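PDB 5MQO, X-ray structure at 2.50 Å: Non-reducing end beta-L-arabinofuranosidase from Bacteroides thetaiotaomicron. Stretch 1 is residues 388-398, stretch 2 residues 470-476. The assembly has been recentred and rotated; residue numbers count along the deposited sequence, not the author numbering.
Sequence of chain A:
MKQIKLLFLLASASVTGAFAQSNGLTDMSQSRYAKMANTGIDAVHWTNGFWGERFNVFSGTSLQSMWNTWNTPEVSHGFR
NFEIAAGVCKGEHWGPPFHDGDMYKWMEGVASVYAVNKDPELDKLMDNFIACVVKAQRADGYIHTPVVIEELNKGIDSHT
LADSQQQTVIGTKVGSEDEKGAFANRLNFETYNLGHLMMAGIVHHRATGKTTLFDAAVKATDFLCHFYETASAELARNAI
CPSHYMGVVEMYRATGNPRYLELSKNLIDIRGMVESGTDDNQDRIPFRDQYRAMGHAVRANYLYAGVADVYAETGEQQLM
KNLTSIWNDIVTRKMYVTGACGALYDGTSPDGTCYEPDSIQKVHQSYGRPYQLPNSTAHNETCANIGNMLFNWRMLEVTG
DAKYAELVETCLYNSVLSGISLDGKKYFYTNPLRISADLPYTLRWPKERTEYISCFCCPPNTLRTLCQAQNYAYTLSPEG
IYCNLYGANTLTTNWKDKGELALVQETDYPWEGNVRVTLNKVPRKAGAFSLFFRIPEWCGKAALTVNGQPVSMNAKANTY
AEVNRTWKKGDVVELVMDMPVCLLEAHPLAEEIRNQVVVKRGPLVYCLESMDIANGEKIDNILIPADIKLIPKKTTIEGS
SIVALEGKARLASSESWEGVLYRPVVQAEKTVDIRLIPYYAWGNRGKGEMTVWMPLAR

Stretch 1, residues 388-398: NMLFNWRMLEV
Stretch 2 (470-476) QNYAYTL

Residues 388-398 form one unbroken helical run, with i to i+4 backbone hydrogen bonds from N392 N to N388 O (3.0 Å) through V398 N to R394 O (2.9 Å). Stretch 2 crosses it as a 3-10 segment, 470-472, a turn at A473, and a strand, 474-476, whose N-to-C direction lies 33° from that of the helix, the axes approaching to 10.6 Å. No hydrogen bond joins the two; packing does the work, burying 369 Å² in total, most from Y472 (125 Å²) and W393 (92 Å²), then T475 (56 Å²).

Q470 stays out of reach, though its O receives a weak hydrogen bond from A473 N (3.3 Å), the i+3 to i spacing of the 3-10 segment. N471 contributes its backbone: its O lies 4.1 Å from W393 CZ2, while its side chain (m) leads away.

Y472 is the centrepiece, Y472 CA lying 8.2 Å from W393 CA. With phi/psi -108/3, chi1 -62° (m) and chi2 -86°, its ring settles among three helix side chains. M389, fully extended (t, t, t), sets CE over the ring face, 3.6 Å from the Y472 centroid and 2° off the normal, a slim methyl suited to a CH-pi contact. W393 (t, chi2 -100°) offers its own face to the tyrosine edge: the centroid of its six-membered ring is 4.9 Å from that of Y472, planes at 78°, with W393 CD2 3.5 Å from Y472 CD1. Its broad ring also reaches T475, and NE1, its one polar side-chain atom, is hydrogen-bonded elsewhere in the structure, so satisfied though buried. L390 (m, t) brings CD2 to 3.1 Å from Y472 OH.

A small residue, A473, points away in the turn. Y474 (phi/psi -133/160) also points away, but its O meets the W393 ring edge, 4.0 Å from CH2.

T475 (-131/169, p) turns back toward the helix in register with E397, T475 CA to E397 CA 8.0 Å. Its CG2 packs 3.5 Å from W393 CZ2 and 3.5 Å from E397 OE2, while OG1 is hydrogen-bonded elsewhere in the structure. E397 (chi1 -58°, m; chi2 -144°, off; chi3 -50°) starts sideways, but its end comes nearer. L476 then points away, continuing the away-toward-away alternation of 474-476.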

ATOM      1  N   ASN A 388      -5.411   2.589  -0.199  1.00 47.56           N
ATOM      2  CA  ASN A 388      -6.008   1.449   0.493  1.00 46.81           C
ATOM      3  C   ASN A 388      -5.034   0.900   1.562  1.00 47.60           C
ATOM      4  O   ASN A 388      -5.466   0.493   2.641  1.00 49.32           O
ATOM      5  CB  ASN A 388      -6.361   0.361  -0.507  1.00 44.59           C
ATOM      6  CG  ASN A 388      -7.286  -0.703   0.066  1.00 45.11           C
ATOM      7  OD1 ASN A 388      -8.171  -0.441   0.899  1.00 45.83           O
ATOM      8  ND2 ASN A 388      -7.117  -1.923  -0.423  1.00 45.62           N
ATOM      9  N   MET A 389      -3.737   0.909   1.264  1.00 46.88           N
ATOM     10  CA  MET A 389      -2.723   0.445   2.199  1.00 48.75           C
ATOM     11  C   MET A 389      -2.660   1.317   3.472  1.00 48.99           C
ATOM     12  O   MET A 389      -2.693   0.805   4.578  1.00 47.98           O
ATOM     13  CB  MET A 389      -1.368   0.455   1.507  1.00 50.51           C
ATOM     14  CG  MET A 389      -0.233  -0.010   2.394  1.00 52.81           C
ATOM     15  SD  MET A 389       1.379   0.175   1.641  1.00 53.79           S
ATOM     16  CE  MET A 389       2.376   0.127   3.109  1.00 55.54           C
ATOM     17  N   LEU A 390      -2.563   2.630   3.275  1.00 50.14           N
ATOM     18  CA  LEU A 390      -2.537   3.608   4.347  1.00 50.46           C
ATOM     19  C   LEU A 390      -3.879   3.696   5.111  1.00 49.78           C
ATOM     20  O   LEU A 390      -3.878   3.908   6.310  1.00 47.48           O
ATOM     21  CB  LEU A 390      -2.172   4.969   3.796  1.00 51.67           C
ATOM     22  CG  LEU A 390      -0.824   5.227   3.119  1.00 53.66           C
ATOM     23  CD1 LEU A 390      -0.857   6.599   2.428  1.00 55.40           C
ATOM     24  CD2 LEU A 390       0.340   5.180   4.082  1.00 54.85           C
ATOM     25  N   PHE A 391      -5.015   3.540   4.428  1.00 49.66           N
ATOM     26  CA  PHE A 391      -6.311   3.372   5.119  1.00 48.87           C
ATOM     27  C   PHE A 391      -6.210   2.178   6.075  1.00 49.06           C
ATOM     28  O   PHE A 391      -6.469   2.303   7.275  1.00 49.48           O
ATOM     29  CB  PHE A 391      -7.466   3.207   4.109  1.00 48.41           C
ATOM     30  CG  PHE A 391      -8.842   2.944   4.723  1.00 48.42           C
ATOM     31  CD1 PHE A 391      -9.260   3.543   5.919  1.00 48.47           C
ATOM     32  CD2 PHE A 391      -9.756   2.133   4.055  1.00 48.67           C
ATOM     33  CE1 PHE A 391     -10.532   3.307   6.454  1.00 47.57           C
ATOM     34  CE2 PHE A 391     -11.035   1.893   4.592  1.00 49.53           C
ATOM     35  CZ  PHE A 391     -11.413   2.475   5.804  1.00 48.88           C
ATOM     36  N   ASN A 392      -5.751   1.043   5.565  1.00 47.97           N
ATOM     37  CA  ASN A 392      -5.757  -0.157   6.382  1.00 48.92           C
ATOM     38  C   ASN A 392      -4.771  -0.079   7.552  1.00 48.27           C
ATOM     39  O   ASN A 392      -4.972  -0.699   8.602  1.00 46.69           O
ATOM     40  CB  ASN A 392      -5.493  -1.394   5.532  1.00 48.10           C
ATOM     41  CG  ASN A 392      -6.740  -1.906   4.888  1.00 48.70           C
ATOM     42  OD1 ASN A 392      -7.412  -2.785   5.412  1.00 48.44           O
ATOM     43  ND2 ASN A 392      -7.083  -1.329   3.756  1.00 50.44           N
ATOM     44  N   TRP A 393      -3.702   0.677   7.353  1.00 48.07           N
ATOM     45  CA  TRP A 393      -2.729   0.840   8.388  1.00 48.02           C
ATOM     46  C   TRP A 393      -3.320   1.636   9.546  1.00 47.64           C
ATOM     47  O   TRP A 393      -3.122   1.258  10.670  1.00 47.69           O
ATOM     48  CB  TRP A 393      -1.462   1.477   7.860  1.00 47.27           C
ATOM     49  CG  TRP A 393      -0.429   1.576   8.919  1.00 47.81           C
ATOM     50  CD1 TRP A 393      -0.121   2.682   9.659  1.00 48.23           C
ATOM     51  CD2 TRP A 393       0.400   0.522   9.403  1.00 47.84           C
ATOM     52  NE1 TRP A 393       0.869   2.384  10.556  1.00 50.42           N
ATOM     53  CE2 TRP A 393       1.212   1.062  10.413  1.00 48.18           C
ATOM     54  CE3 TRP A 393       0.547  -0.828   9.070  1.00 49.92           C
ATOM     55  CZ2 TRP A 393       2.147   0.308  11.095  1.00 47.38           C
ATOM     56  CZ3 TRP A 393       1.499  -1.585   9.747  1.00 48.45           C
ATOM     57  CH2 TRP A 393       2.274  -1.010  10.756  1.00 48.71           C
ATOM     58  N   ARG A 394      -4.057   2.708   9.264  1.00 48.90           N
ATOM     59  CA  ARG A 394      -4.730   3.489  10.304  1.00 49.57           C
ATOM     60  C   ARG A 394      -5.782   2.646  11.021  1.00 50.41           C
ATOM     61  O   ARG A 394      -5.871   2.652  12.261  1.00 50.31           O
ATOM     62  CB  ARG A 394      -5.391   4.718   9.724  1.00 50.88           C
ATOM     63  CG  ARG A 394      -4.517   5.958   9.666  1.00 52.88           C
ATOM     64  CD  ARG A 394      -3.393   5.811   8.689  1.00 54.19           C
ATOM     65  NE  ARG A 394      -2.662   7.048   8.516  1.00 55.05           N
ATOM     66  CZ  ARG A 394      -1.451   7.122   7.977  1.00 55.93           C
ATOM     67  NH1 ARG A 394      -0.818   6.041   7.516  1.00 56.31           N
ATOM     68  NH2 ARG A 394      -0.868   8.306   7.881  1.00 58.07           N
ATOM     69  N   MET A 395      -6.545   1.882  10.248  1.00 50.17           N
ATOM     70  CA  MET A 395      -7.537   0.984  10.849  1.00 50.33           C
ATOM     71  C   MET A 395      -6.892  -0.069  11.777  1.00 49.45           C
ATOM     72  O   MET A 395      -7.422  -0.360  12.853  1.00 48.91           O
ATOM     73  CB  MET A 395      -8.398   0.326   9.775  1.00 49.05           C
ATOM     74  CG  MET A 395      -9.227   1.328   8.975  1.00 48.97           C
ATOM     75  SD  MET A 395     -10.558   2.148   9.868  1.00 47.72           S
ATOM     76  CE  MET A 395     -11.669   0.770  10.105  1.00 48.77           C
ATOM     77  N   LEU A 396      -5.747  -0.605  11.378  1.00 48.43           N
ATOM     78  CA  LEU A 396      -4.967  -1.444  12.278  1.00 49.44           C
ATOM     79  C   LEU A 396      -4.662  -0.721  13.600  1.00 51.14           C
ATOM     80  O   LEU A 396      -4.968  -1.263  14.674  1.00 50.19           O
ATOM     81  CB  LEU A 396      -3.660  -1.904  11.632  1.00 48.31           C
ATOM     82  CG  LEU A 396      -2.748  -2.823  12.466  1.00 47.75           C
ATOM     83  CD1 LEU A 396      -3.410  -4.178  12.741  1.00 48.13           C
ATOM     84  CD2 LEU A 396      -1.431  -3.012  11.731  1.00 47.06           C
ATOM     85  N   GLU A 397      -4.087   0.484  13.525  1.00 52.16           N
ATOM     86  CA  GLU A 397      -3.620   1.194  14.748  1.00 56.30           C
ATOM     87  C   GLU A 397      -4.804   1.581  15.689  1.00 56.16           C
ATOM     88  O   GLU A 397      -4.714   1.467  16.890  1.00 55.30           O
ATOM     89  CB  GLU A 397      -2.715   2.405  14.394  1.00 57.09           C
ATOM     90  CG  GLU A 397      -1.472   2.029  13.564  1.00 57.72           C
ATOM     91  CD  GLU A 397      -0.195   2.828  13.862  1.00 59.20           C
ATOM     92  OE1 GLU A 397      -0.173   4.097  13.909  1.00 59.55           O
ATOM     93  OE2 GLU A 397       0.839   2.153  14.037  1.00 58.51           O
ATOM     94  N   VAL A 398      -5.920   1.982  15.107  1.00 56.72           N
ATOM     95  CA  VAL A 398      -7.146   2.278  15.842  1.00 57.17           C
ATOM     96  C   VAL A 398      -7.889   1.080  16.457  1.00 56.43           C
ATOM     97  O   VAL A 398      -8.682   1.281  17.371  1.00 55.84           O
ATOM     98  CB  VAL A 398      -8.115   3.001  14.879  1.00 58.67           C
ATOM     99  CG1 VAL A 398      -9.550   2.960  15.352  1.00 60.63           C
ATOM    100  CG2 VAL A 398      -7.664   4.435  14.661  1.00 58.42           C
ATOM    101  N   GLN A 470       9.838  -0.531   5.631  1.00 52.66           N
ATOM    102  CA  GLN A 470      10.309  -0.917   6.996  1.00 53.36           C
ATOM    103  C   GLN A 470       9.501  -0.356   8.154  1.00 52.24           C
ATOM    104  O   GLN A 470       9.458  -0.988   9.214  1.00 53.94           O
ATOM    105  CB  GLN A 470      11.791  -0.598   7.242  1.00 53.65           C
ATOM    106  CG  GLN A 470      12.169   0.883   7.167  1.00 53.76           C
ATOM    107  CD  GLN A 470      12.351   1.362   5.751  1.00 53.53           C
ATOM    108  OE1 GLN A 470      12.331   0.557   4.806  1.00 58.40           O
ATOM    109  NE2 GLN A 470      12.509   2.667   5.580  1.00 52.58           N
ATOM    110  N   ASN A 471       8.873   0.810   7.946  1.00 51.26           N
ATOM    111  CA  ASN A 471       8.033   1.453   8.951  1.00 49.85           C
ATOM    112  C   ASN A 471       6.689   0.794   9.129  1.00 49.81           C
ATOM    113  O   ASN A 471       5.916   1.263   9.957  1.00 48.86           O
ATOM    114  CB  ASN A 471       7.803   2.912   8.606  1.00 51.78           C
ATOM    115  CG  ASN A 471       9.026   3.742   8.815  1.00 52.28           C
ATOM    116  OD1 ASN A 471       9.297   4.191   9.940  1.00 54.92           O
ATOM    117  ND2 ASN A 471       9.774   3.964   7.754  1.00 50.66           N
ATOM    118  N   TYR A 472       6.416  -0.273   8.365  1.00 50.30           N
ATOM    119  CA  TYR A 472       5.212  -1.104   8.498  1.00 51.09           C
ATOM    120  C   TYR A 472       5.451  -2.529   9.113  1.00 53.13           C
ATOM    121  O   TYR A 472       4.512  -3.329   9.251  1.00 50.85           O
ATOM    122  CB  TYR A 472       4.544  -1.197   7.100  1.00 52.37           C
ATOM    123  CG  TYR A 472       4.100   0.172   6.593  1.00 50.72           C
ATOM    124  CD1 TYR A 472       2.864   0.680   6.957  1.00 49.99           C
ATOM    125  CD2 TYR A 472       4.951   0.983   5.831  1.00 50.25           C
ATOM    126  CE1 TYR A 472       2.475   1.949   6.576  1.00 51.51           C
ATOM    127  CE2 TYR A 472       4.567   2.264   5.437  1.00 50.42           C
ATOM    128  CZ  TYR A 472       3.319   2.745   5.805  1.00 50.54           C
ATOM    129  OH  TYR A 472       2.876   3.987   5.409  1.00 47.93           O
ATOM    130  N   ALA A 473       6.684  -2.838   9.521  1.00 54.75           N
ATOM    131  CA  ALA A 473       7.012  -4.209   9.930  1.00 53.86           C
ATOM    132  C   ALA A 473       6.447  -4.535  11.288  1.00 54.27           C
ATOM    133  O   ALA A 473       5.965  -5.631  11.468  1.00 54.88           O
ATOM    134  CB  ALA A 473       8.505  -4.438   9.914  1.00 55.06           C
ATOM    135  N   TYR A 474       6.474  -3.576  12.221  1.00 55.14           N
ATOM    136  CA  TYR A 474       6.000  -3.803  13.593  1.00 55.14           C
ATOM    137  C   TYR A 474       5.076  -2.677  14.069  1.00 57.09           C
ATOM    138  O   TYR A 474       5.095  -1.570  13.531  1.00 62.21           O
ATOM    139  CB  TYR A 474       7.179  -3.870  14.589  1.00 54.62           C
ATOM    140  CG  TYR A 474       8.288  -4.885  14.321  1.00 54.49           C
ATOM    141  CD1 TYR A 474       8.209  -6.205  14.804  1.00 56.07           C
ATOM    142  CD2 TYR A 474       9.454  -4.514  13.641  1.00 53.66           C
ATOM    143  CE1 TYR A 474       9.234  -7.134  14.567  1.00 54.34           C
ATOM    144  CE2 TYR A 474      10.475  -5.431  13.410  1.00 53.91           C
ATOM    145  CZ  TYR A 474      10.358  -6.737  13.873  1.00 53.46           C
ATOM    146  OH  TYR A 474      11.362  -7.628  13.631  1.00 52.76           O
ATOM    147  N   THR A 475       4.277  -2.948  15.091  1.00 56.37           N
ATOM    148  CA  THR A 475       3.720  -1.880  15.909  1.00 56.58           C
ATOM    149  C   THR A 475       3.947  -2.194  17.368  1.00 56.34           C
ATOM    150  O   THR A 475       4.287  -3.322  17.731  1.00 56.50           O
ATOM    151  CB  THR A 475       2.213  -1.747  15.694  1.00 57.79           C
ATOM    152  OG1 THR A 475       1.623  -3.043  15.834  1.00 57.73           O
ATOM    153  CG2 THR A 475       1.889  -1.160  14.295  1.00 57.61           C
ATOM    154  N   LEU A 476       3.705  -1.204  18.210  1.00 56.70           N
ATOM    155  CA  LEU A 476       3.806  -1.376  19.669  1.00 58.18           C
ATOM    156  C   LEU A 476       2.471  -1.100  20.343  1.00 58.11           C
ATOM    157  O   LEU A 476       1.572  -0.490  19.748  1.00 53.30           O
ATOM    158  CB  LEU A 476       4.839  -0.411  20.253  1.00 57.96           C
ATOM    159  CG  LEU A 476       6.148  -0.205  19.483  1.00 59.32           C
ATOM    160  CD1 LEU A 476       6.875   1.030  19.994  1.00 59.42           C
ATOM    161  CD2 LEU A 476       7.035  -1.448  19.575  1.00 59.65           C
TER